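Local atomic coordinates of glycerate dehydrogenase/glyoxylate reductase (Thermus thermophilus, PDB entry 2CUK), a protein that probably reduces glyoxylate and hydroxypyruvate with NAD(P)H, as a member of the D-isomer specific 2-hydroxyacid dehydrogenase family. Residues Leu9-Arg20 with Glu287-Leu298. Numbering follows the deposited sequence.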
# COMPACT_ATOMS: atom_id res chain seq x y z
N LEU A 9 -14.62 10.01 20.34
CA LEU A 9 -14.20 10.48 19.02
C LEU A 9 -12.84 11.16 19.06
O LEU A 9 -12.46 11.76 20.07
CB LEU A 9 -15.23 11.46 18.46
CG LEU A 9 -16.69 11.02 18.44
CD1 LEU A 9 -17.54 12.15 17.86
CD2 LEU A 9 -16.86 9.75 17.60
N PRO A 10 -12.08 11.08 17.95
CA PRO A 10 -10.76 11.69 17.87
C PRO A 10 -10.90 13.19 17.62
O PRO A 10 -11.85 13.62 16.96
CB PRO A 10 -10.12 10.97 16.70
CG PRO A 10 -11.29 10.80 15.77
CD PRO A 10 -12.40 10.35 16.71
N GLY A 11 -9.96 13.98 18.13
CA GLY A 11 -10.03 15.41 17.94
C GLY A 11 -10.89 16.07 19.00
O GLY A 11 -11.42 15.40 19.88
N LYS A 12 -11.05 17.39 18.91
CA LYS A 12 -11.84 18.13 19.88
C LYS A 12 -13.08 18.79 19.30
O LYS A 12 -13.56 19.80 19.82
CB LYS A 12 -10.97 19.19 20.56
CG LYS A 12 -9.94 18.63 21.53
CD LYS A 12 -9.14 19.74 22.20
CE LYS A 12 -8.33 19.21 23.37
NZ LYS A 12 -9.21 18.65 24.44
N ALA A 13 -13.62 18.21 18.23
CA ALA A 13 -14.82 18.75 17.60
C ALA A 13 -15.96 18.90 18.60
O ALA A 13 -16.77 19.82 18.50
CB ALA A 13 -15.25 17.86 16.43
N LEU A 14 -16.02 17.99 19.57
CA LEU A 14 -17.07 18.04 20.58
C LEU A 14 -17.01 19.28 21.47
O LEU A 14 -18.04 19.73 21.99
CB LEU A 14 -17.02 16.78 21.45
CG LEU A 14 -17.45 15.47 20.77
CD1 LEU A 14 -17.28 14.31 21.73
CD2 LEU A 14 -18.89 15.58 20.31
N ASP A 15 -15.81 19.83 21.65
CA ASP A 15 -15.64 21.02 22.48
C ASP A 15 -16.57 22.15 22.05
O ASP A 15 -16.96 22.99 22.87
CB ASP A 15 -14.19 21.51 22.44
CG ASP A 15 -13.27 20.72 23.36
OD1 ASP A 15 -13.77 19.86 24.12
OD2 ASP A 15 -12.04 20.97 23.33
N ARG A 16 -16.92 22.18 20.77
CA ARG A 16 -17.81 23.22 20.26
C ARG A 16 -19.16 23.11 20.97
O ARG A 16 -19.76 24.13 21.34
CB ARG A 16 -17.98 23.06 18.75
CG ARG A 16 -18.77 24.17 18.10
CD ARG A 16 -18.90 23.95 16.60
NE ARG A 16 -19.65 25.02 15.95
CZ ARG A 16 -19.94 25.05 14.66
NH1 ARG A 16 -19.53 24.06 13.87
NH2 ARG A 16 -20.63 26.06 14.15
N LEU A 17 -19.62 21.88 21.16
CA LEU A 17 -20.90 21.64 21.83
C LEU A 17 -20.81 22.11 23.28
O LEU A 17 -21.73 22.71 23.82
CB LEU A 17 -21.20 20.14 21.84
CG LEU A 17 -21.45 19.52 20.45
CD1 LEU A 17 -21.83 18.05 20.57
CD2 LEU A 17 -22.59 20.19 19.68
N ARG A 18 -19.68 21.75 23.93
CA ARG A 18 -19.48 22.16 25.32
C ARG A 18 -19.44 23.69 25.46
O ARG A 18 -19.95 24.28 26.40
CB ARG A 18 -18.16 21.54 25.81
CG ARG A 18 -18.13 20.01 25.74
CD ARG A 18 -16.91 19.42 26.48
NE ARG A 18 -16.93 17.95 26.45
CZ ARG A 18 -16.31 17.35 25.41
NH1 ARG A 18 -15.75 18.08 24.46
NH2 ARG A 18 -16.25 16.01 25.35
N GLU A 19 -18.77 24.33 24.47
CA GLU A 19 -18.70 25.79 24.42
C GLU A 19 -20.09 26.44 24.36
O GLU A 19 -20.29 27.61 24.69
CB GLU A 19 -17.96 26.16 23.13
CG GLU A 19 -16.54 26.66 23.35
CD GLU A 19 -15.71 26.32 22.13
OE1 GLU A 19 -16.28 26.20 21.05
OE2 GLU A 19 -14.50 26.12 22.27
N ARG A 20 -21.06 25.64 23.85
CA ARG A 20 -22.41 26.18 23.66
C ARG A 20 -23.30 25.89 24.86
O ARG A 20 -24.51 26.07 24.81
CB ARG A 20 -23.01 25.51 22.42
CG ARG A 20 -22.36 25.99 21.11
CD ARG A 20 -22.75 27.43 20.75
NE ARG A 20 -24.21 27.51 20.59
CZ ARG A 20 -24.78 28.69 20.25
NH1 ARG A 20 -24.05 29.79 20.05
NH2 ARG A 20 -26.11 28.75 20.10
N GLU A 287 -11.55 13.00 12.36
CA GLU A 287 -11.77 14.24 13.09
C GLU A 287 -12.74 15.09 12.29
O GLU A 287 -13.62 15.76 12.85
CB GLU A 287 -10.45 14.99 13.29
CG GLU A 287 -9.38 14.19 14.03
CD GLU A 287 -8.12 15.00 14.32
OE1 GLU A 287 -7.77 15.87 13.51
OE2 GLU A 287 -7.48 14.75 15.36
N ARG A 288 -12.60 15.06 10.97
CA ARG A 288 -13.46 15.81 10.08
C ARG A 288 -14.89 15.28 10.18
O ARG A 288 -15.85 16.05 10.18
CB ARG A 288 -12.94 15.70 8.64
CG ARG A 288 -13.80 16.38 7.58
CD ARG A 288 -14.01 17.86 7.88
NE ARG A 288 -14.87 18.48 6.88
CZ ARG A 288 -15.49 19.64 7.05
NH1 ARG A 288 -15.35 20.32 8.18
NH2 ARG A 288 -16.27 20.12 6.08
N MET A 289 -15.03 13.96 10.29
CA MET A 289 -16.35 13.36 10.42
C MET A 289 -17.03 13.88 11.69
O MET A 289 -18.24 14.10 11.71
CB MET A 289 -16.23 11.83 10.49
CG MET A 289 -16.02 11.17 9.13
SD MET A 289 -15.70 9.40 9.22
CE MET A 289 -17.23 8.80 9.98
N ALA A 290 -16.23 14.09 12.74
CA ALA A 290 -16.75 14.59 14.00
C ALA A 290 -17.23 16.03 13.84
O ALA A 290 -18.30 16.39 14.34
CB ALA A 290 -15.67 14.51 15.08
N GLU A 291 -16.45 16.85 13.14
CA GLU A 291 -16.82 18.24 12.91
C GLU A 291 -18.14 18.35 12.15
O GLU A 291 -18.98 19.18 12.47
CB GLU A 291 -15.74 18.96 12.09
CG GLU A 291 -14.33 18.86 12.63
CD GLU A 291 -13.33 19.62 11.77
OE1 GLU A 291 -13.38 19.48 10.52
OE2 GLU A 291 -12.49 20.35 12.33
N VAL A 292 -18.29 17.51 11.13
CA VAL A 292 -19.50 17.52 10.31
C VAL A 292 -20.73 17.06 11.10
O VAL A 292 -21.81 17.64 10.97
CB VAL A 292 -19.32 16.64 9.05
CG1 VAL A 292 -20.62 16.57 8.27
CG2 VAL A 292 -18.22 17.23 8.17
N ALA A 293 -20.57 16.03 11.92
CA ALA A 293 -21.69 15.54 12.73
C ALA A 293 -22.07 16.64 13.73
O ALA A 293 -23.25 16.92 13.93
CB ALA A 293 -21.30 14.27 13.47
N VAL A 294 -21.07 17.26 14.34
CA VAL A 294 -21.31 18.33 15.30
C VAL A 294 -22.04 19.50 14.65
O VAL A 294 -22.99 20.04 15.21
CB VAL A 294 -19.98 18.82 15.92
CG1 VAL A 294 -20.17 20.17 16.61
CG2 VAL A 294 -19.48 17.79 16.92
N GLU A 295 -21.60 19.88 13.45
CA GLU A 295 -22.23 20.98 12.73
C GLU A 295 -23.71 20.69 12.50
O GLU A 295 -24.57 21.51 12.83
CB GLU A 295 -21.54 21.19 11.37
CG GLU A 295 -22.12 22.32 10.55
CD GLU A 295 -21.99 23.68 11.23
OE1 GLU A 295 -20.84 24.08 11.53
OE2 GLU A 295 -23.03 24.33 11.48
N ASN A 296 -24.00 19.52 11.94
CA ASN A 296 -25.37 19.12 11.68
C ASN A 296 -26.22 19.14 12.95
O ASN A 296 -27.33 19.68 12.95
CB ASN A 296 -25.41 17.72 11.05
CG ASN A 296 -25.15 17.74 9.56
OD1 ASN A 296 -26.03 18.09 8.76
ND2 ASN A 296 -23.93 17.37 9.16
N LEU A 297 -25.70 18.57 14.03
CA LEU A 297 -26.44 18.54 15.29
C LEU A 297 -26.73 19.94 15.81
O LEU A 297 -27.87 20.25 16.15
CB LEU A 297 -25.68 17.72 16.34
CG LEU A 297 -26.36 17.52 17.70
CD1 LEU A 297 -25.91 16.21 18.32
CD2 LEU A 297 -26.05 18.69 18.62
N LEU A 298 -25.71 20.79 15.88
CA LEU A 298 -25.90 22.16 16.36
C LEU A 298 -26.90 22.90 15.48
O LEU A 298 -27.75 23.63 15.98
CB LEU A 298 -24.58 22.93 16.38
CG LEU A 298 -23.67 22.71 17.60
CD1 LEU A 298 -22.37 23.48 17.42
CD2 LEU A 298 -24.40 23.17 18.85
O HOH W 1 -18.16 21.39 13.83
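The short helix 15-19 and the C-terminal helix 283-301 pack side by side against the parallel sheet of the flavodoxin-like substrate-binding domain; the axes of 15-19 and 287-298 run 30° apart and approach to 10.4 Å. The backbones come closest at the type I turn Lys12-Asp15, with Ala13 CA 5.1 Å from Glu291 CA, where small side chains meet, Ala13 CB 3.6 Å from Ala290 CB. Farther along, Leu17 CD2 touches both Val294 CG1 and Leu297 CD2 and presses on Leu298 CG at 3.4 Å, tighter than usual for carbons; Leu17 and Leu297 also reach Val24 and Val3 of the sheet. With CG opposite the backbone N (chi1 -174°) and the chain extended, Arg16 passes its aliphatic part along Leu298 CD1, and NH1 donates to Glu295 OE1 at 2.7 Å, in the guanidinium plane but 48° out of the carboxylate plane. The NH2 bond to OE1 is weak. A water accepts from Arg16 NH1 and donates to Glu291 O. A leucine in place of Glu295 would probably leave the Arg16 guanidinium without its charged mate and freer to turn. Carboxylate and water, both in the guanidinium plane at NH1, thus probably set that group's rotation, while apolar contacts hold the helices together.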